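Local atomic coordinates of insulinase family protease (Yersinia pestis, PDB entry 3GO9), a protein that belongs to the insulinase (M16) family of zinc peptidases, although its degenerate zinc-binding motif leaves proteolytic activity uncertain. Residues P24-G29 with T213-G218; E51-V56 with Q394-Q399. All coordinates share one frame; numbering follows the deposited sequence.

Contact 1: residues P24-G29 with T213-G218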
ATOM      1  N   PRO A  24     -12.273  14.448 -10.276  1.00 14.62           N
ATOM      2  CA  PRO A  24     -12.091  14.791 -11.682  1.00 15.94           C
ATOM      3  C   PRO A  24     -10.718  15.420 -11.939  1.00 16.11           C
ATOM      4  O   PRO A  24     -10.313  15.513 -13.088  1.00 18.54           O
ATOM      5  CB  PRO A  24     -13.237  15.805 -11.942  1.00 16.84           C
ATOM      6  CG  PRO A  24     -13.448  16.434 -10.675  1.00 15.53           C
ATOM      7  CD  PRO A  24     -13.245  15.355  -9.628  1.00 15.52           C
ATOM      8  N   ALA A  25      -9.977  15.758 -10.889  1.00 15.98           N
ATOM      9  CA  ALA A  25      -8.614  16.231 -11.059  1.00 16.99           C
ATOM     10  C   ALA A  25      -7.718  15.166 -11.736  1.00 17.19           C
ATOM     11  O   ALA A  25      -6.731  15.530 -12.417  1.00 19.88           O
ATOM     12  CB  ALA A  25      -8.039  16.618  -9.754  1.00 16.85           C
ATOM     13  N   TRP A  26      -8.043  13.887 -11.559  1.00 16.00           N
ATOM     14  CA  TRP A  26      -7.319  12.782 -12.195  1.00 16.72           C
ATOM     15  C   TRP A  26      -7.898  12.510 -13.560  1.00 18.21           C
ATOM     16  O   TRP A  26      -8.967  11.837 -13.636  1.00 19.60           O
ATOM     17  CB  TRP A  26      -7.339  11.520 -11.347  1.00 16.82           C
ATOM     18  CG  TRP A  26      -6.302  11.500 -10.291  1.00 14.83           C
ATOM     19  CD1 TRP A  26      -6.432  11.842  -9.005  1.00 14.58           C
ATOM     20  CD2 TRP A  26      -4.963  11.114 -10.471  1.00 10.84           C
ATOM     21  NE1 TRP A  26      -5.270  11.677  -8.340  1.00 16.44           N
ATOM     22  CE2 TRP A  26      -4.318  11.248  -9.235  1.00 12.85           C
ATOM     23  CE3 TRP A  26      -4.236  10.681 -11.581  1.00 10.88           C
ATOM     24  CZ2 TRP A  26      -3.003  10.942  -9.059  1.00 12.58           C
ATOM     25  CZ3 TRP A  26      -2.916  10.353 -11.405  1.00 10.48           C
ATOM     26  CH2 TRP A  26      -2.304  10.489 -10.141  1.00 11.26           C
ATOM     27  N   GLN A  27      -7.224  13.040 -14.600  1.00 15.72           N
ATOM     28  CA  GLN A  27      -7.549  12.869 -15.996  1.00 15.79           C
ATOM     29  C   GLN A  27      -7.166  11.469 -16.403  1.00 15.02           C
ATOM     30  O   GLN A  27      -6.097  10.987 -16.048  1.00 13.72           O
ATOM     31  CB  GLN A  27      -6.800  13.832 -16.895  1.00 16.55           C
ATOM     32  CG  GLN A  27      -6.869  15.311 -16.443  1.00 22.52           C
ATOM     33  CD  GLN A  27      -6.010  16.225 -17.260  1.00 27.48           C
ATOM     34  OE1 GLN A  27      -5.274  17.058 -16.705  1.00 29.15           O
ATOM     35  NE2 GLN A  27      -6.077  16.079 -18.592  1.00 27.99           N
ATOM     36  N   GLN A  28      -8.026  10.812 -17.146  1.00 13.68           N
ATOM     37  CA  GLN A  28      -7.705   9.432 -17.542  1.00 14.34           C
ATOM     38  C   GLN A  28      -7.981   9.189 -18.994  1.00 14.14           C
ATOM     39  O   GLN A  28      -8.834   9.828 -19.616  1.00 13.88           O
ATOM     40  CB  GLN A  28      -8.527   8.489 -16.727  1.00 15.61           C
ATOM     41  CG  GLN A  28      -8.420   8.735 -15.203  1.00 20.52           C
ATOM     42  CD  GLN A  28      -9.216   7.768 -14.420  1.00 25.47           C
ATOM     43  OE1 GLN A  28      -8.682   6.854 -13.812  1.00 31.36           O
ATOM     44  NE2 GLN A  28     -10.526   7.968 -14.404  1.00 31.75           N
ATOM     45  N   GLY A  29      -7.228   8.292 -19.585  1.00 12.14           N
ATOM     46  CA  GLY A  29      -7.501   7.901 -20.951  1.00 13.57           C
ATOM     47  C   GLY A  29      -7.050   6.477 -21.204  1.00 12.35           C
ATOM     48  O   GLY A  29      -6.388   5.846 -20.356  1.00 10.79           O
ATOM     49  N   THR A 213      -0.754   0.491 -16.832  1.00  6.82           N
ATOM     50  CA  THR A 213      -1.246   1.842 -16.562  1.00  7.37           C
ATOM     51  C   THR A 213      -0.078   2.739 -16.243  1.00  8.58           C
ATOM     52  O   THR A 213       0.730   2.427 -15.323  1.00  8.41           O
ATOM     53  CB  THR A 213      -2.217   1.907 -15.391  1.00  7.46           C
ATOM     54  OG1 THR A 213      -3.298   0.953 -15.587  1.00 11.38           O
ATOM     55  CG2 THR A 213      -2.791   3.270 -15.204  1.00 10.51           C
ATOM     56  N   LEU A 214      -0.034   3.865 -16.954  1.00  9.04           N
ATOM     57  CA  LEU A 214       0.932   4.910 -16.643  1.00  7.05           C
ATOM     58  C   LEU A 214       0.287   6.027 -15.830  1.00  8.36           C
ATOM     59  O   LEU A 214      -0.802   6.493 -16.193  1.00  9.25           O
ATOM     60  CB  LEU A 214       1.499   5.513 -17.932  1.00  8.35           C
ATOM     61  CG  LEU A 214       2.490   6.664 -17.763  1.00  8.35           C
ATOM     62  CD1 LEU A 214       3.832   6.234 -17.218  1.00 12.35           C
ATOM     63  CD2 LEU A 214       2.666   7.410 -19.118  1.00 12.72           C
ATOM     64  N   TYR A 215       0.929   6.417 -14.734  1.00  6.97           N
ATOM     65  CA  TYR A 215       0.451   7.518 -13.930  1.00  8.42           C
ATOM     66  C   TYR A 215       1.501   8.621 -13.937  1.00  7.57           C
ATOM     67  O   TYR A 215       2.686   8.349 -13.890  1.00  7.50           O
ATOM     68  CB  TYR A 215       0.270   7.114 -12.445  1.00  7.82           C
ATOM     69  CG  TYR A 215      -0.644   5.940 -12.195  1.00  8.57           C
ATOM     70  CD1 TYR A 215      -1.943   6.157 -11.721  1.00 10.75           C
ATOM     71  CD2 TYR A 215      -0.204   4.666 -12.357  1.00  9.04           C
ATOM     72  CE1 TYR A 215      -2.809   5.070 -11.498  1.00  9.29           C
ATOM     73  CE2 TYR A 215      -1.037   3.597 -12.162  1.00  9.35           C
ATOM     74  CZ  TYR A 215      -2.345   3.830 -11.707  1.00 10.73           C
ATOM     75  OH  TYR A 215      -3.189   2.732 -11.457  1.00 15.09           O
ATOM     76  N   VAL A 216       1.045   9.881 -13.995  1.00  7.74           N
ATOM     77  CA  VAL A 216       1.919  11.017 -13.990  1.00  8.21           C
ATOM     78  C   VAL A 216       1.311  12.039 -13.024  1.00  8.53           C
ATOM     79  O   VAL A 216       0.106  12.403 -13.159  1.00  9.42           O
ATOM     80  CB  VAL A 216       2.049  11.672 -15.372  1.00  8.50           C
ATOM     81  CG1 VAL A 216       2.950  12.945 -15.351  1.00  8.93           C
ATOM     82  CG2 VAL A 216       2.564  10.653 -16.412  1.00 11.31           C
ATOM     83  N   VAL A 217       2.154  12.561 -12.142  1.00  7.27           N
ATOM     84  CA  VAL A 217       1.752  13.671 -11.262  1.00  7.83           C
ATOM     85  C   VAL A 217       2.781  14.781 -11.366  1.00  9.53           C
ATOM     86  O   VAL A 217       3.983  14.532 -11.147  1.00  9.31           O
ATOM     87  CB  VAL A 217       1.727  13.225  -9.804  1.00  7.72           C
ATOM     88  CG1 VAL A 217       1.434  14.411  -8.842  1.00  8.10           C
ATOM     89  CG2 VAL A 217       0.653  12.104  -9.621  1.00  9.00           C
ATOM     90  N   GLY A 218       2.302  15.999 -11.603  1.00  8.62           N
ATOM     91  CA  GLY A 218       3.230  17.119 -11.617  1.00  9.52           C
ATOM     92  C   GLY A 218       2.715  18.294 -12.369  1.00  9.68           C
ATOM     93  O   GLY A 218       1.620  18.283 -12.918  1.00  9.77           O
TER

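Contact 2: residues E51-V56 with Q394-Q399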
ATOM      1  N   GLU A  51       6.477  13.064 -11.130  1.00  7.96           N
ATOM      2  CA  GLU A  51       6.503  11.643 -10.785  1.00  7.31           C
ATOM      3  C   GLU A  51       5.793  10.803 -11.838  1.00  8.24           C
ATOM      4  O   GLU A  51       4.677  11.102 -12.202  1.00  8.08           O
ATOM      5  CB  GLU A  51       5.855  11.400  -9.422  1.00  7.39           C
ATOM      6  CG  GLU A  51       6.519  12.151  -8.265  1.00  7.94           C
ATOM      7  CD  GLU A  51       7.921  11.637  -7.973  1.00  9.61           C
ATOM      8  OE1 GLU A  51       8.142  10.411  -8.111  1.00  9.67           O
ATOM      9  OE2 GLU A  51       8.806  12.450  -7.563  1.00 10.47           O
ATOM     10  N   LEU A  52       6.472   9.753 -12.315  1.00  6.72           N
ATOM     11  CA  LEU A  52       5.915   8.829 -13.276  1.00  7.76           C
ATOM     12  C   LEU A  52       5.925   7.420 -12.687  1.00  6.53           C
ATOM     13  O   LEU A  52       6.928   6.962 -12.094  1.00  8.09           O
ATOM     14  CB  LEU A  52       6.722   8.856 -14.589  1.00  7.86           C
ATOM     15  CG  LEU A  52       6.755  10.169 -15.372  1.00 10.84           C
ATOM     16  CD1 LEU A  52       7.905  10.991 -14.915  1.00 15.25           C
ATOM     17  CD2 LEU A  52       6.976   9.835 -16.835  1.00 18.20           C
ATOM     18  N   ARG A  53       4.845   6.675 -12.898  1.00  7.84           N
ATOM     19  CA  ARG A  53       4.783   5.305 -12.441  1.00  8.12           C
ATOM     20  C   ARG A  53       4.179   4.480 -13.580  1.00  9.08           C
ATOM     21  O   ARG A  53       3.139   4.865 -14.135  1.00  9.74           O
ATOM     22  CB  ARG A  53       3.917   5.165 -11.170  1.00  7.82           C
ATOM     23  CG  ARG A  53       4.416   6.001 -10.047  1.00  6.55           C
ATOM     24  CD  ARG A  53       5.640   5.445  -9.352  1.00  9.32           C
ATOM     25  NE  ARG A  53       5.866   6.295  -8.188  1.00  9.53           N
ATOM     26  CZ  ARG A  53       6.511   7.461  -8.217  1.00  8.56           C
ATOM     27  NH1 ARG A  53       7.121   7.893  -9.292  1.00  8.79           N
ATOM     28  NH2 ARG A  53       6.528   8.252  -7.157  1.00  8.95           N
ATOM     29  N   LEU A  54       4.810   3.357 -13.916  1.00  7.76           N
ATOM     30  CA  LEU A  54       4.219   2.438 -14.862  1.00  7.54           C
ATOM     31  C   LEU A  54       3.971   1.185 -14.097  1.00  7.77           C
ATOM     32  O   LEU A  54       4.927   0.537 -13.630  1.00  7.89           O
ATOM     33  CB  LEU A  54       5.129   2.171 -16.080  1.00  6.92           C
ATOM     34  CG  LEU A  54       4.590   1.142 -17.100  1.00  8.90           C
ATOM     35  CD1 LEU A  54       3.378   1.745 -17.886  1.00 10.30           C
ATOM     36  CD2 LEU A  54       5.713   0.765 -18.071  1.00 10.81           C
ATOM     37  N   ILE A  55       2.696   0.837 -13.953  1.00  7.40           N
ATOM     38  CA  ILE A  55       2.333  -0.474 -13.383  1.00  8.81           C
ATOM     39  C   ILE A  55       2.029  -1.439 -14.498  1.00  9.63           C
ATOM     40  O   ILE A  55       1.252  -1.152 -15.434  1.00  8.95           O
ATOM     41  CB  ILE A  55       1.098  -0.414 -12.406  1.00 10.53           C
ATOM     42  CG1 ILE A  55       1.398   0.408 -11.192  1.00 14.33           C
ATOM     43  CG2 ILE A  55       0.723  -1.892 -11.941  1.00 12.38           C
ATOM     44  CD1 ILE A  55       0.125   0.649 -10.292  1.00 16.75           C
ATOM     45  N   VAL A  56       2.681  -2.586 -14.420  1.00  9.73           N
ATOM     46  CA  VAL A  56       2.432  -3.713 -15.355  1.00  9.42           C
ATOM     47  C   VAL A  56       1.862  -4.821 -14.464  1.00  8.77           C
ATOM     48  O   VAL A  56       2.487  -5.193 -13.465  1.00  9.29           O
ATOM     49  CB  VAL A  56       3.734  -4.200 -16.047  1.00  9.47           C
ATOM     50  CG1 VAL A  56       3.428  -5.352 -17.034  1.00 10.90           C
ATOM     51  CG2 VAL A  56       4.483  -3.025 -16.795  1.00 10.26           C
ATOM     52  N   GLN A 394      -0.488   7.951  -2.720  1.00 11.19           N
ATOM     53  CA  GLN A 394      -1.886   7.885  -2.317  1.00 11.36           C
ATOM     54  C   GLN A 394      -2.756   7.347  -3.432  1.00 10.99           C
ATOM     55  O   GLN A 394      -3.614   6.485  -3.189  1.00 11.16           O
ATOM     56  CB  GLN A 394      -2.388   9.260  -1.866  1.00 11.15           C
ATOM     57  CG  GLN A 394      -1.847   9.683  -0.515  1.00 13.61           C
ATOM     58  CD  GLN A 394      -2.434  10.959   0.044  1.00 18.87           C
ATOM     59  OE1 GLN A 394      -3.333  11.590  -0.548  1.00 23.17           O
ATOM     60  NE2 GLN A 394      -1.870  11.402   1.183  1.00 15.49           N
ATOM     61  N   ARG A 395      -2.524   7.831  -4.672  1.00  9.43           N
ATOM     62  CA  ARG A 395      -3.298   7.339  -5.802  1.00  9.84           C
ATOM     63  C   ARG A 395      -3.056   5.848  -6.045  1.00  9.82           C
ATOM     64  O   ARG A 395      -4.018   5.118  -6.241  1.00 11.86           O
ATOM     65  CB  ARG A 395      -2.965   8.117  -7.075  1.00 10.58           C
ATOM     66  CG  ARG A 395      -3.837   7.697  -8.260  1.00 10.74           C
ATOM     67  CD  ARG A 395      -5.271   8.016  -8.107  1.00 10.53           C
ATOM     68  NE  ARG A 395      -5.978   7.857  -9.378  1.00 10.73           N
ATOM     69  CZ  ARG A 395      -7.259   8.199  -9.559  1.00 12.55           C
ATOM     70  NH1 ARG A 395      -7.976   8.765  -8.568  1.00 14.38           N
ATOM     71  NH2 ARG A 395      -7.833   8.014 -10.752  1.00 16.29           N
ATOM     72  N   LEU A 396      -1.789   5.405  -6.027  1.00  9.58           N
ATOM     73  CA  LEU A 396      -1.502   3.972  -6.250  1.00 10.68           C
ATOM     74  C   LEU A 396      -2.145   3.141  -5.133  1.00 13.05           C
ATOM     75  O   LEU A 396      -2.687   2.061  -5.371  1.00 14.83           O
ATOM     76  CB  LEU A 396      -0.008   3.711  -6.299  1.00 12.06           C
ATOM     77  CG  LEU A 396       0.759   4.283  -7.482  1.00 14.68           C
ATOM     78  CD1 LEU A 396       2.113   3.635  -7.649  1.00 14.28           C
ATOM     79  CD2 LEU A 396      -0.035   4.236  -8.807  1.00 19.14           C
ATOM     80  N   ARG A 397      -2.118   3.650  -3.916  1.00 13.42           N
ATOM     81  CA  ARG A 397      -2.743   2.908  -2.809  1.00 14.33           C
ATOM     82  C   ARG A 397      -4.231   2.791  -3.019  1.00 14.54           C
ATOM     83  O   ARG A 397      -4.823   1.708  -2.900  1.00 13.65           O
ATOM     84  CB  ARG A 397      -2.441   3.523  -1.486  1.00 15.30           C
ATOM     85  CG  ARG A 397      -2.976   2.662  -0.309  1.00 21.87           C
ATOM     86  CD  ARG A 397      -2.465   3.164   1.068  1.00 28.47           C
ATOM     87  NE  ARG A 397      -1.152   3.819   0.958  1.00 35.55           N
ATOM     88  CZ  ARG A 397      -0.896   5.125   1.131  1.00 38.85           C
ATOM     89  NH1 ARG A 397       0.360   5.559   0.976  1.00 41.78           N
ATOM     90  NH2 ARG A 397      -1.844   6.005   1.470  1.00 41.19           N
ATOM     91  N   SER A 398      -4.843   3.883  -3.460  1.00 13.39           N
ATOM     92  CA  SER A 398      -6.247   3.862  -3.790  1.00 15.22           C
ATOM     93  C   SER A 398      -6.581   2.860  -4.872  1.00 15.80           C
ATOM     94  O   SER A 398      -7.568   2.112  -4.782  1.00 17.71           O
ATOM     95  CB  SER A 398      -6.678   5.264  -4.221  1.00 15.62           C
ATOM     96  OG  SER A 398      -8.054   5.304  -4.532  1.00 19.21           O
ATOM     97  N   GLN A 399      -5.757   2.824  -5.901  1.00 15.76           N
ATOM     98  CA  GLN A 399      -6.010   2.035  -7.068  1.00 16.85           C
ATOM     99  C   GLN A 399      -5.751   0.548  -6.727  1.00 18.80           C
ATOM    100  O   GLN A 399      -6.558  -0.339  -7.084  1.00 20.58           O
ATOM    101  CB  GLN A 399      -5.077   2.468  -8.193  1.00 17.12           C
ATOM    102  CG  GLN A 399      -5.378   3.871  -8.768  1.00 18.85           C
ATOM    103  CD  GLN A 399      -6.312   3.824  -9.937  1.00 19.78           C
ATOM    104  OE1 GLN A 399      -7.465   4.298  -9.848  1.00 23.77           O
ATOM    105  NE2 GLN A 399      -5.853   3.254 -11.023  1.00 18.82           N
TER

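Contact 1: residues P24-G29 with T213-G218
W26 reaches V217, V216 and Y215 across a mixed seven-stranded sheet of this M16-type α+β fold, passing the strand that separates them. Strand 26-30 forms one edge of the sheet and strand 212-218 lies two places further in, with strand 36-41 between. The two short segments run nearly antiparallel with axes 9.2 Å apart, too far for backbone pairing, so the W26 side chain bridges the gap, meeting two side chains and one backbone carbonyl. From CB, it sets out with CG anti to its carbonyl carbon (chi1 -83°), and the indole then touches L40 of the intervening strand. The five-membered ring stays short of 213-218; the six-membered ring makes the contact. CZ2 comes first, 3.9 Å from V217 CG2, and CH2 presses closer to that same methyl. CZ3 turns to the neighbouring residues, lying 4.1 Å from V216 O and 4.3 Å from Y215 CD1. The broad, rigid, apolar indole suits this buried span, while β-branched valine presents a compact methyl close to the strand. The phenol meets W26 CZ3 with its edge, whereas one face carries T213 CG2, 3.4 Å above the ring plane. The tightest touch is W26 CH2 on V217 CG2, at 3.4 Å.

Contact 2: residues E51-V56 with Q394-Q399
L396 of helix 388-401 spreads its two methyls over R53 and I55, one to each; these are alternate residues of strand 50-56 whose side chains leave the same face of the sheet. This is helix-on-sheet packing: the helix is joined to the sheet here through apolar atoms, and no hydrogen bond crosses. Read from its start, the helical segment contributes first a backbone turn, Q394 O accepting from S398 N. R395 takes no part in the contact; its guanidinium salt-bridges D405, bonds Q38 and also meets W26. L396 carries the contact. A chi1 of -68° sets its CG beside the backbone N, and the fork opens toward the strand: CD2 meets I55 CD1 tip to tip at 3.9 Å, and CD1 lies 4.1 Å from R53 CG, the latter two side chains crossing at about a right angle. L115 and Y215 of the flanking strands also touch L396. Further on, S398 OG turns to V403 O.

R53 offers its CG to L396, while the bend at chi2 (-76°) carries the charged end to E51. R53 NH1 and R53 NH2 both grip E51 OE1 end-on, at 3.0 and 2.9 Å, with that oxygen in the guanidinium plane; NH1 uses its anti lone pair, whereas NH2 comes from above the carboxylate plane. R53 NH1 also donates to L52 O at 3.0 Å, from above the carbonyl plane. E51 OE2 is bonded by S119 OG. The buried ion pair is thus probably largely satisfied within the sheet, by L52 O and S119 OG, so L396 need offer only apolar atoms here.

In the fold
Contacts 1 and 2 have centres 9 Å apart and share one sheet, in which strands 212-218 and 50-56 are neighbours. Y215 N probably donates to R53 O (2.8 Å), tying the inner segment of contact 1 directly to the strand of contact 2. Helix 388-401 spans both: R395 makes a cation-pi interaction with W26, and R395 CG also packs 3.4 Å from W26 CZ2, while M392 touches V217 and R53. The side chains of R53 and V217 each lie near a bound zinc ion, at about 7 Å and 9 Å respectively. Separately, E51 packs on D99 and D389, which bind zinc together with E101 and D387; no catalytic role is established for that ion.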